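Local coordinates for vacuolar-sorting protein BRO1 (Saccharomyces cerevisiae, PDB 1ZB1) that sorts cargo into multivesicular bodies as a class E adapter, recruiting the deubiquitinase Doa4 to endosomes, and may bind Snf7 through the Bro1 domain described here, at residues A[7-12]-A[294-299]; A[185-190]-A[342-347]; A[190-195]-A[253-258]; A[210-215]-A[261-266]. One frame throughout, in Å; residues are numbered along the deposited sequence.

Contact 1 of 4, residues A[7-12]-A[294-299]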
# COMPACT_ATOMS: atom_id res chain seq x y z
N LYS A 7 -16.53 4.93 -8.47
CA LYS A 7 -15.26 5.65 -8.52
C LYS A 7 -14.37 5.12 -7.39
O LYS A 7 -14.82 4.94 -6.26
CB LYS A 7 -15.48 7.15 -8.33
CG LYS A 7 -16.59 7.76 -9.19
CD LYS A 7 -16.28 7.64 -10.67
CE LYS A 7 -17.34 8.36 -11.51
NZ LYS A 7 -18.71 7.82 -11.30
N PRO A 8 -13.08 4.87 -7.69
CA PRO A 8 -12.13 4.37 -6.70
C PRO A 8 -11.72 5.41 -5.67
O PRO A 8 -11.44 6.56 -6.01
CB PRO A 8 -10.96 3.91 -7.55
CG PRO A 8 -10.96 4.92 -8.65
CD PRO A 8 -12.43 5.01 -9.01
N TYR A 9 -11.68 5.00 -4.41
CA TYR A 9 -11.29 5.88 -3.31
C TYR A 9 -9.96 5.37 -2.74
O TYR A 9 -9.93 4.34 -2.06
CB TYR A 9 -12.36 5.85 -2.22
CG TYR A 9 -12.11 6.83 -1.09
CD1 TYR A 9 -12.72 8.08 -1.10
CD2 TYR A 9 -11.27 6.51 -0.03
CE1 TYR A 9 -12.49 9.00 -0.07
CE2 TYR A 9 -11.04 7.41 1.01
CZ TYR A 9 -11.65 8.66 0.98
OH TYR A 9 -11.44 9.55 1.99
N LEU A 10 -8.87 6.08 -3.02
CA LEU A 10 -7.55 5.68 -2.54
C LEU A 10 -7.03 6.57 -1.42
O LEU A 10 -7.12 7.80 -1.50
CB LEU A 10 -6.55 5.69 -3.70
CG LEU A 10 -6.91 4.78 -4.89
CD1 LEU A 10 -5.85 4.92 -5.97
CD2 LEU A 10 -7.01 3.34 -4.43
N PHE A 11 -6.50 5.96 -0.37
CA PHE A 11 -5.95 6.71 0.76
C PHE A 11 -4.69 7.44 0.33
O PHE A 11 -3.87 6.90 -0.42
CB PHE A 11 -5.62 5.77 1.93
CG PHE A 11 -6.83 5.16 2.59
CD1 PHE A 11 -8.09 5.73 2.46
CD2 PHE A 11 -6.69 4.01 3.38
CE1 PHE A 11 -9.21 5.18 3.10
CE2 PHE A 11 -7.80 3.45 4.03
CZ PHE A 11 -9.06 4.04 3.88
N ASP A 12 -4.53 8.67 0.80
CA ASP A 12 -3.36 9.47 0.45
C ASP A 12 -2.29 9.32 1.54
O ASP A 12 -2.43 9.87 2.64
CB ASP A 12 -3.77 10.94 0.32
CG ASP A 12 -2.80 11.73 -0.53
OD1 ASP A 12 -2.72 11.46 -1.75
OD2 ASP A 12 -2.11 12.62 0.02
N LYS A 294 -20.51 5.12 5.56
CA LYS A 294 -20.37 5.61 4.19
C LYS A 294 -19.93 7.05 4.02
O LYS A 294 -19.65 7.50 2.91
CB LYS A 294 -21.70 5.44 3.45
CG LYS A 294 -22.80 6.40 3.92
CD LYS A 294 -24.01 6.36 2.99
CE LYS A 294 -25.05 7.42 3.35
NZ LYS A 294 -25.75 7.10 4.63
N THR A 295 -19.87 7.78 5.13
CA THR A 295 -19.52 9.20 5.13
C THR A 295 -18.64 9.77 4.01
O THR A 295 -19.06 10.70 3.31
CB THR A 295 -18.89 9.59 6.49
OG1 THR A 295 -19.68 9.02 7.55
CG2 THR A 295 -18.87 11.10 6.64
N TRP A 296 -17.44 9.22 3.81
CA TRP A 296 -16.55 9.76 2.77
C TRP A 296 -16.68 9.17 1.37
O TRP A 296 -16.05 9.65 0.43
CB TRP A 296 -15.08 9.62 3.22
CG TRP A 296 -14.86 10.06 4.63
CD1 TRP A 296 -14.90 9.28 5.75
CD2 TRP A 296 -14.64 11.41 5.08
NE1 TRP A 296 -14.73 10.06 6.87
CE2 TRP A 296 -14.57 11.37 6.49
CE3 TRP A 296 -14.51 12.64 4.43
CZ2 TRP A 296 -14.37 12.52 7.27
CZ3 TRP A 296 -14.31 13.79 5.20
CH2 TRP A 296 -14.24 13.71 6.61
N LEU A 297 -17.52 8.15 1.22
CA LEU A 297 -17.69 7.49 -0.07
C LEU A 297 -18.98 7.80 -0.82
O LEU A 297 -19.16 7.33 -1.95
CB LEU A 297 -17.60 5.98 0.12
CG LEU A 297 -16.29 5.41 0.65
CD1 LEU A 297 -16.52 4.01 1.18
CD2 LEU A 297 -15.26 5.41 -0.45
N VAL A 298 -19.87 8.58 -0.22
CA VAL A 298 -21.14 8.90 -0.85
C VAL A 298 -21.01 9.38 -2.30
O VAL A 298 -21.90 9.16 -3.11
CB VAL A 298 -21.94 9.96 -0.04
CG1 VAL A 298 -22.28 9.40 1.33
CG2 VAL A 298 -21.14 11.25 0.08
N GLU A 299 -19.89 10.02 -2.62
CA GLU A 299 -19.69 10.51 -3.99
C GLU A 299 -18.94 9.52 -4.87
O GLU A 299 -18.72 9.78 -6.06
CB GLU A 299 -18.94 11.84 -3.97
CG GLU A 299 -19.75 12.99 -3.40
CD GLU A 299 -19.01 14.31 -3.49
OE1 GLU A 299 -18.60 14.69 -4.60
OE2 GLU A 299 -18.84 14.97 -2.44

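Contact 2 of 4, residues A[185-190]-A[342-347]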
# COMPACT_ATOMS: atom_id res chain seq x y z
N ILE A 185 -3.12 -2.20 3.64
CA ILE A 185 -3.96 -1.20 2.98
C ILE A 185 -3.71 -1.28 1.47
O ILE A 185 -4.65 -1.28 0.67
CB ILE A 185 -3.62 0.23 3.47
CG1 ILE A 185 -4.12 0.44 4.91
CG2 ILE A 185 -4.22 1.27 2.53
CD1 ILE A 185 -5.63 0.50 5.03
N CYS A 186 -2.44 -1.36 1.08
CA CYS A 186 -2.07 -1.42 -0.33
C CYS A 186 -2.56 -2.71 -1.00
O CYS A 186 -3.02 -2.68 -2.15
CB CYS A 186 -0.55 -1.29 -0.49
SG CYS A 186 0.12 0.32 0.02
N HIS A 187 -2.46 -3.83 -0.29
CA HIS A 187 -2.92 -5.10 -0.84
C HIS A 187 -4.44 -5.03 -1.05
O HIS A 187 -4.96 -5.39 -2.11
CB HIS A 187 -2.57 -6.24 0.12
CG HIS A 187 -2.87 -7.61 -0.42
ND1 HIS A 187 -2.66 -8.76 0.30
CD2 HIS A 187 -3.37 -8.00 -1.62
CE1 HIS A 187 -3.01 -9.80 -0.42
NE2 HIS A 187 -3.45 -9.37 -1.59
N ALA A 188 -5.16 -4.56 -0.03
CA ALA A 188 -6.61 -4.44 -0.12
C ALA A 188 -7.03 -3.56 -1.30
O ALA A 188 -7.94 -3.92 -2.04
CB ALA A 188 -7.18 -3.89 1.19
N GLU A 189 -6.37 -2.41 -1.46
CA GLU A 189 -6.71 -1.49 -2.54
C GLU A 189 -6.40 -2.08 -3.91
O GLU A 189 -7.15 -1.86 -4.87
CB GLU A 189 -5.99 -0.15 -2.37
CG GLU A 189 -6.42 0.63 -1.12
CD GLU A 189 -5.80 2.01 -1.05
OE1 GLU A 189 -4.68 2.20 -1.58
OE2 GLU A 189 -6.41 2.91 -0.43
N ALA A 190 -5.29 -2.81 -4.02
CA ALA A 190 -4.93 -3.43 -5.29
C ALA A 190 -6.04 -4.42 -5.70
O ALA A 190 -6.49 -4.41 -6.84
CB ALA A 190 -3.59 -4.15 -5.17
N ASP A 342 -7.85 -14.30 -4.04
CA ASP A 342 -6.87 -13.21 -3.95
C ASP A 342 -6.12 -13.13 -5.29
O ASP A 342 -5.37 -14.04 -5.62
CB ASP A 342 -5.87 -13.50 -2.83
CG ASP A 342 -5.00 -12.31 -2.47
OD1 ASP A 342 -4.78 -11.43 -3.33
OD2 ASP A 342 -4.52 -12.26 -1.32
N ALA A 343 -6.31 -12.04 -6.03
CA ALA A 343 -5.67 -11.90 -7.34
C ALA A 343 -4.33 -11.16 -7.36
O ALA A 343 -3.72 -11.00 -8.42
CB ALA A 343 -6.63 -11.21 -8.30
N ILE A 344 -3.86 -10.71 -6.20
CA ILE A 344 -2.61 -9.96 -6.13
C ILE A 344 -1.40 -10.79 -5.70
O ILE A 344 -1.35 -11.30 -4.58
CB ILE A 344 -2.76 -8.72 -5.19
CG1 ILE A 344 -3.63 -7.66 -5.86
CG2 ILE A 344 -1.39 -8.11 -4.90
CD1 ILE A 344 -5.03 -8.09 -6.15
N LYS A 345 -0.44 -10.91 -6.60
CA LYS A 345 0.78 -11.65 -6.34
C LYS A 345 1.91 -10.63 -6.22
O LYS A 345 2.34 -10.05 -7.22
CB LYS A 345 1.08 -12.62 -7.48
CG LYS A 345 -0.01 -13.65 -7.73
CD LYS A 345 0.35 -14.56 -8.90
CE LYS A 345 -0.74 -15.59 -9.17
NZ LYS A 345 -0.37 -16.51 -10.28
N SER A 346 2.39 -10.41 -5.00
CA SER A 346 3.44 -9.43 -4.78
C SER A 346 4.84 -9.96 -5.04
O SER A 346 5.19 -11.06 -4.61
CB SER A 346 3.38 -8.88 -3.36
OG SER A 346 3.88 -9.82 -2.43
N PRO A 347 5.66 -9.18 -5.76
CA PRO A 347 7.04 -9.57 -6.07
C PRO A 347 7.87 -9.27 -4.83
O PRO A 347 7.38 -8.63 -3.91
CB PRO A 347 7.38 -8.66 -7.24
CG PRO A 347 6.68 -7.40 -6.85
CD PRO A 347 5.33 -7.88 -6.37

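Contact 3 of 4, residues A[190-195]-A[253-258]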
# COMPACT_ATOMS: atom_id res chain seq x y z
N ALA A 190 -5.29 -2.81 -4.02
CA ALA A 190 -4.93 -3.43 -5.29
C ALA A 190 -6.04 -4.42 -5.70
O ALA A 190 -6.49 -4.41 -6.84
CB ALA A 190 -3.59 -4.15 -5.17
N GLN A 191 -6.45 -5.27 -4.76
CA GLN A 191 -7.51 -6.26 -5.00
C GLN A 191 -8.80 -5.53 -5.38
O GLN A 191 -9.49 -5.92 -6.33
CB GLN A 191 -7.74 -7.10 -3.73
CG GLN A 191 -8.88 -8.14 -3.82
CD GLN A 191 -8.56 -9.29 -4.76
OE1 GLN A 191 -7.40 -9.59 -5.03
NE2 GLN A 191 -9.60 -9.96 -5.26
N GLU A 192 -9.12 -4.48 -4.64
CA GLU A 192 -10.32 -3.70 -4.91
C GLU A 192 -10.33 -3.15 -6.34
O GLU A 192 -11.35 -3.24 -7.04
CB GLU A 192 -10.44 -2.55 -3.90
CG GLU A 192 -11.50 -1.53 -4.23
CD GLU A 192 -11.65 -0.47 -3.15
OE1 GLU A 192 -10.64 -0.10 -2.52
OE2 GLU A 192 -12.78 0.02 -2.96
N LEU A 193 -9.21 -2.60 -6.79
CA LEU A 193 -9.13 -2.06 -8.15
C LEU A 193 -9.27 -3.17 -9.19
O LEU A 193 -9.78 -2.94 -10.29
CB LEU A 193 -7.79 -1.33 -8.35
CG LEU A 193 -7.82 0.21 -8.39
CD1 LEU A 193 -8.84 0.77 -7.41
CD2 LEU A 193 -6.43 0.75 -8.09
N PHE A 194 -8.84 -4.38 -8.84
CA PHE A 194 -8.95 -5.52 -9.75
C PHE A 194 -10.43 -5.84 -9.98
O PHE A 194 -10.86 -6.11 -11.10
CB PHE A 194 -8.23 -6.74 -9.18
CG PHE A 194 -8.13 -7.89 -10.14
CD1 PHE A 194 -7.26 -7.84 -11.23
CD2 PHE A 194 -8.92 -9.02 -9.98
CE1 PHE A 194 -7.19 -8.89 -12.14
CE2 PHE A 194 -8.86 -10.08 -10.89
CZ PHE A 194 -7.98 -10.02 -11.97
N VAL A 195 -11.20 -5.83 -8.89
CA VAL A 195 -12.64 -6.09 -8.98
C VAL A 195 -13.30 -5.03 -9.86
O VAL A 195 -14.05 -5.35 -10.78
CB VAL A 195 -13.30 -6.05 -7.58
CG1 VAL A 195 -14.82 -6.09 -7.73
CG2 VAL A 195 -12.83 -7.23 -6.75
N HIS A 253 -17.90 -4.20 4.74
CA HIS A 253 -19.30 -4.62 4.65
C HIS A 253 -19.80 -4.51 3.21
O HIS A 253 -20.52 -5.38 2.73
CB HIS A 253 -20.19 -3.76 5.55
CG HIS A 253 -20.01 -4.01 7.01
ND1 HIS A 253 -20.26 -5.24 7.59
CD2 HIS A 253 -19.59 -3.20 8.01
CE1 HIS A 253 -20.01 -5.17 8.89
NE2 HIS A 253 -19.60 -3.95 9.17
N PHE A 254 -19.42 -3.43 2.53
CA PHE A 254 -19.87 -3.24 1.15
C PHE A 254 -19.43 -4.35 0.20
O PHE A 254 -20.21 -4.80 -0.64
CB PHE A 254 -19.38 -1.91 0.59
CG PHE A 254 -19.82 -1.65 -0.82
CD1 PHE A 254 -21.15 -1.35 -1.10
CD2 PHE A 254 -18.92 -1.75 -1.88
CE1 PHE A 254 -21.58 -1.15 -2.40
CE2 PHE A 254 -19.34 -1.54 -3.19
CZ PHE A 254 -20.68 -1.24 -3.46
N TYR A 255 -18.18 -4.78 0.32
CA TYR A 255 -17.70 -5.83 -0.56
C TYR A 255 -18.26 -7.20 -0.17
O TYR A 255 -18.43 -8.07 -1.02
CB TYR A 255 -16.17 -5.80 -0.64
CG TYR A 255 -15.72 -4.66 -1.54
CD1 TYR A 255 -16.04 -4.68 -2.90
CD2 TYR A 255 -15.08 -3.53 -1.03
CE1 TYR A 255 -15.74 -3.60 -3.73
CE2 TYR A 255 -14.77 -2.45 -1.86
CZ TYR A 255 -15.11 -2.49 -3.20
OH TYR A 255 -14.84 -1.41 -4.03
N LYS A 256 -18.57 -7.37 1.11
CA LYS A 256 -19.17 -8.62 1.55
C LYS A 256 -20.56 -8.68 0.90
O LYS A 256 -21.00 -9.73 0.44
CB LYS A 256 -19.30 -8.66 3.07
CG LYS A 256 -20.06 -9.86 3.59
CD LYS A 256 -19.18 -10.78 4.41
CE LYS A 256 -18.68 -10.09 5.68
NZ LYS A 256 -17.91 -11.04 6.53
N SER A 257 -21.23 -7.53 0.87
CA SER A 257 -22.56 -7.43 0.27
C SER A 257 -22.50 -7.73 -1.22
O SER A 257 -23.31 -8.49 -1.75
CB SER A 257 -23.13 -6.02 0.47
OG SER A 257 -24.33 -5.84 -0.27
N LEU A 258 -21.53 -7.11 -1.90
CA LEU A 258 -21.36 -7.29 -3.34
C LEU A 258 -21.10 -8.76 -3.67
O LEU A 258 -21.55 -9.26 -4.70
CB LEU A 258 -20.19 -6.44 -3.83
CG LEU A 258 -20.19 -6.11 -5.32
CD1 LEU A 258 -21.38 -5.20 -5.63
CD2 LEU A 258 -18.88 -5.41 -5.71

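Contact 4 of 4, residues A[210-215]-A[261-266]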
# COMPACT_ATOMS: atom_id res chain seq x y z
N LEU A 210 -17.09 -15.45 -10.56
CA LEU A 210 -15.78 -14.82 -10.45
C LEU A 210 -15.83 -13.55 -9.59
O LEU A 210 -15.10 -13.43 -8.60
CB LEU A 210 -15.25 -14.46 -11.84
CG LEU A 210 -13.74 -14.52 -12.15
CD1 LEU A 210 -13.44 -13.55 -13.27
CD2 LEU A 210 -12.91 -14.19 -10.93
N ILE A 211 -16.69 -12.62 -9.99
CA ILE A 211 -16.84 -11.36 -9.27
C ILE A 211 -17.11 -11.63 -7.79
O ILE A 211 -16.51 -10.99 -6.92
CB ILE A 211 -17.99 -10.51 -9.87
CG1 ILE A 211 -17.58 -9.96 -11.24
CG2 ILE A 211 -18.32 -9.33 -8.95
CD1 ILE A 211 -17.26 -11.00 -12.26
N SER A 212 -17.98 -12.59 -7.51
CA SER A 212 -18.32 -12.94 -6.14
C SER A 212 -17.09 -13.35 -5.32
O SER A 212 -16.89 -12.87 -4.20
CB SER A 212 -19.33 -14.09 -6.13
OG SER A 212 -19.62 -14.49 -4.81
N LYS A 213 -16.27 -14.23 -5.88
CA LYS A 213 -15.07 -14.71 -5.20
C LYS A 213 -14.05 -13.59 -4.98
O LYS A 213 -13.46 -13.48 -3.91
CB LYS A 213 -14.42 -15.85 -6.01
CG LYS A 213 -15.41 -16.95 -6.35
CD LYS A 213 -14.79 -18.03 -7.24
CE LYS A 213 -13.94 -18.99 -6.43
NZ LYS A 213 -13.62 -20.21 -7.23
N LEU A 214 -13.84 -12.77 -6.00
CA LEU A 214 -12.90 -11.66 -5.92
C LEU A 214 -13.38 -10.61 -4.91
O LEU A 214 -12.57 -10.00 -4.22
CB LEU A 214 -12.73 -11.00 -7.29
CG LEU A 214 -12.03 -11.86 -8.35
CD1 LEU A 214 -12.14 -11.20 -9.71
CD2 LEU A 214 -10.57 -12.06 -7.96
N SER A 215 -14.69 -10.42 -4.85
CA SER A 215 -15.28 -9.46 -3.93
C SER A 215 -15.10 -9.95 -2.51
O SER A 215 -14.83 -9.16 -1.61
CB SER A 215 -16.77 -9.27 -4.22
OG SER A 215 -16.96 -8.55 -5.42
N TYR A 261 -24.38 -10.75 -3.31
CA TYR A 261 -25.24 -10.38 -4.43
C TYR A 261 -24.89 -11.20 -5.67
O TYR A 261 -25.76 -11.86 -6.26
CB TYR A 261 -25.09 -8.88 -4.73
CG TYR A 261 -25.70 -8.43 -6.05
CD1 TYR A 261 -27.05 -8.63 -6.34
CD2 TYR A 261 -24.92 -7.79 -7.00
CE1 TYR A 261 -27.61 -8.19 -7.54
CE2 TYR A 261 -25.46 -7.35 -8.20
CZ TYR A 261 -26.80 -7.55 -8.46
OH TYR A 261 -27.33 -7.11 -9.65
N TYR A 262 -23.63 -11.16 -6.08
CA TYR A 262 -23.22 -11.89 -7.27
C TYR A 262 -23.38 -13.40 -7.13
O TYR A 262 -23.71 -14.08 -8.10
CB TYR A 262 -21.80 -11.50 -7.67
CG TYR A 262 -21.78 -10.21 -8.44
CD1 TYR A 262 -22.16 -10.18 -9.78
CD2 TYR A 262 -21.46 -9.00 -7.82
CE1 TYR A 262 -22.22 -8.98 -10.49
CE2 TYR A 262 -21.52 -7.80 -8.51
CZ TYR A 262 -21.90 -7.80 -9.84
OH TYR A 262 -21.96 -6.61 -10.53
N HIS A 263 -23.16 -13.94 -5.93
CA HIS A 263 -23.32 -15.37 -5.74
C HIS A 263 -24.81 -15.70 -5.90
O HIS A 263 -25.18 -16.80 -6.33
CB HIS A 263 -22.83 -15.79 -4.35
CG HIS A 263 -22.98 -17.26 -4.08
ND1 HIS A 263 -23.98 -17.78 -3.29
CD2 HIS A 263 -22.27 -18.32 -4.53
CE1 HIS A 263 -23.88 -19.09 -3.26
NE2 HIS A 263 -22.84 -19.45 -4.00
N GLY A 264 -25.65 -14.73 -5.55
CA GLY A 264 -27.09 -14.92 -5.68
C GLY A 264 -27.49 -14.95 -7.14
O GLY A 264 -28.30 -15.78 -7.54
N LEU A 265 -26.93 -14.04 -7.93
CA LEU A 265 -27.23 -14.00 -9.36
C LEU A 265 -26.81 -15.31 -10.01
O LEU A 265 -27.38 -15.73 -11.02
CB LEU A 265 -26.50 -12.83 -10.03
CG LEU A 265 -26.95 -11.42 -9.63
CD1 LEU A 265 -26.18 -10.39 -10.44
CD2 LEU A 265 -28.45 -11.27 -9.88
N HIS A 266 -25.81 -15.96 -9.42
CA HIS A 266 -25.33 -17.24 -9.92
C HIS A 266 -26.33 -18.34 -9.56
O HIS A 266 -26.67 -19.19 -10.39
CB HIS A 266 -23.96 -17.56 -9.33
CG HIS A 266 -23.58 -19.00 -9.40
ND1 HIS A 266 -23.59 -19.83 -8.30
CD2 HIS A 266 -23.23 -19.78 -10.45
CE1 HIS A 266 -23.26 -21.05 -8.66
NE2 HIS A 266 -23.04 -21.05 -9.97

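Contact 1 of 4, residues A[7-12]-A[294-299]
Tyr9 and Leu297 meet obliquely: the methyl CD2 of Leu297 reaches the root of the tyrosine, with Tyr9 CB at 3.4 Å from Leu297 CD2 and Tyr9 CG at 3.5 Å from the same methyl. The other leucine branch makes no comparable approach, so a single methyl carries this half of the contact. Tyr9 has CG anti to its own nitrogen (chi1 -174°), which lays the ring along residues 296 and 297. Further out, Tyr9 CE1 passes 3.7 Å from the carbonyl oxygen Trp296 O, and the phenol oxygen Tyr9 OH comes to 3.8 Å from Trp296 CB. That tryptophan offers its CB, not its indole: the bond from the backbone heads for Tyr9, but the ring swings off. No hydrogen bond joins residues 7-12 and 294-299, and the interaction is van der Waals in kind, with 186 Å² buried in total. At one end Lys7 CG lies 4.3 Å from Glu299 O, a marginal touch at an exposed edge. Neither segment is a regular helix or strand. Within 294-299 a turn is closed by Leu297 N donating to Lys294 O at 2.8 Å, at the residue whose methyl meets Tyr9. The contact therefore joins the N-terminal extended stretch of the Bro1 domain to the connection between helices 275-290 and 303-322. Phe300 adds an edge-to-face partner for Tyr9, Leu297 also touches Phe303 of helix 303-322, Trp296 rests on helix 242-269, and Pro8 packs against helix 176-198.

Contact 2 of 4, residues A[185-190]-A[342-347]
Asp342 OD1 is gripped by two donors, one from each segment: His187 NE2 across the contact at 3.0 Å and, within its own loop, the backbone Ile344 N at 3.1 Å. The second bond, from the amide two residues on, makes an Asx turn, and the first is a histidine-carboxylate hydrogen bond; together they fasten the loop between helices 303-322 and 349-371 to helix 176-198 of the all-helical part of the Bro1 domain. The two donors use different sides of the oxygen. His187 approaches the syn lone pair with an N-H...O angle of 161°, and the oxygen lies only 9° out of the imidazole plane, whereas Ile344 N comes from the anti side, tilted out of the carboxylate plane. Ring and carboxylate are themselves nearly coplanar, 27° apart. His187 carries CG anti to its backbone nitrogen, a setting that extends the ring from the helix to the loop. A buried histidine beside a carboxylate might be biased towards protonation, although the hydrogen bond alone does not establish it. Phe156 of helix 146-165 stacks with the same imidazole and would limit its tilt, while Leu221 of helix 208-230 also touches it. Beside the polar pair, Ile344 is the apolar part of the contact. The isoleucine and imidazole side chains run alongside one another, pointing opposite ways, with Ile344 CB within 3.7 Å of His187 CD2. One turn further along the helix, Ile344 CG1 rests 3.6 Å from the methyl Ala190 CB.

Contact 3 of 4, residues A[190-195]-A[253-258]
Glu192 and Tyr255 hold the closest pair of CA atoms between helical segments 190-195 and 253-258, and these are still 8.8 Å apart, so the backbones do not touch and side chains must span the gap. Both segments are interior pieces of longer helices, 176-198 and 242-269. The bridge is one hydrogen bond, Tyr255 OH donating to Glu192 OE2 at 2.7 Å. It uses the anti lone pair of that oxygen, and the carboxylate plane stands 89° to the tyrosine ring, with OE2 at the ring's edge and near its plane. The glutamate gets there by an extended chain: CG is anti to the backbone nitrogen (chi1 169°) and CD continues outward. Its aliphatic part follows the bond, Glu192 CG lying 3.3 Å from Tyr255 OH. The arrangement is a polar bridge between two helices of the Bro1 helical domain that run in broadly the same direction, formed between residues that are both buried. Lys251, one turn before Tyr255 on helix 242-269, makes a salt bridge to the other oxygen, Glu192 OE1. With each carboxylate oxygen engaged by a separate group, rotation about the end of the side chain is restricted, and the lysine would be expected to favour the charged form of the glutamate. The Tyr255 ring is covered on one face by Phe254 CD2, 4.0 Å above the plane, and Phe222 of helix 208-230 touches Glu192.

Contact 4 of 4, residues A[210-215]-A[261-266]
Ile211 sets a methyl on the face of the Tyr262 ring, a CH-pi contact at the crossing of two nearly antiparallel helices of the Bro1 helical bundle. The axes of segments 210-215 and 261-266 approach to 8.1 Å with 155° between their directions, and Ser212 and Tyr262 face each other with CA atoms 5.1 Å apart, a close approach, consistent with the small side chain of Ser212. Ile211 CG2 lies 3.5 Å from the centroid of the Tyr262 ring, 19° off the ring normal. The branch that touches is the one anti to the backbone nitrogen; CG1 sits beside that nitrogen (chi1 -71°) and carries the longer branch away from Tyr262; the side chain also touches Leu199. Tyr262 has the same first-torsion setting as the CG1 branch of Ile211, with CG beside its backbone nitrogen, which turns its ring to receive the methyl. Its opposite face is met by Tyr261 CD2, so the ring lies between a neighbour on its own helix and an isoleucine on the other. Between the helices, Ser212 CB packs on Tyr262 CB at 3.9 Å. Ser215, a turn further on, folds its hydroxyl back to donate to Ile211 O at 2.9 Å, from above the carbonyl plane, and thus shares that oxygen with its own backbone N. His263, whose ring also meets Phe279 edge-to-face, presents mainly its CB to this contact. There the serine side chain brings Ser212 OG to 3.5 Å from His263 CB.

From the N terminus, residues 7-12 open the widest loop, closed at 294-299 by contact 1; contact 2 starts inside it at 185-190 and ends beyond it at 342-347, so the two cross. Contacts 3 and 4 lie inside both loops and cross one another, since 210-215 falls between the two segments of contact 3 and 261-266 lies beyond 253-258. Helix 176-198 serves contacts 2 and 3, which share Ala190, and helix 242-269 serves contacts 3 and 4. Phe11 N to Glu189 OE2 connects contacts 1 and 2. Gln191 joins contact 3 to contacts 2 and 4, through Ala343 N and Leu214 O. Together the four tie the N-terminal stretch, both loops and three helices.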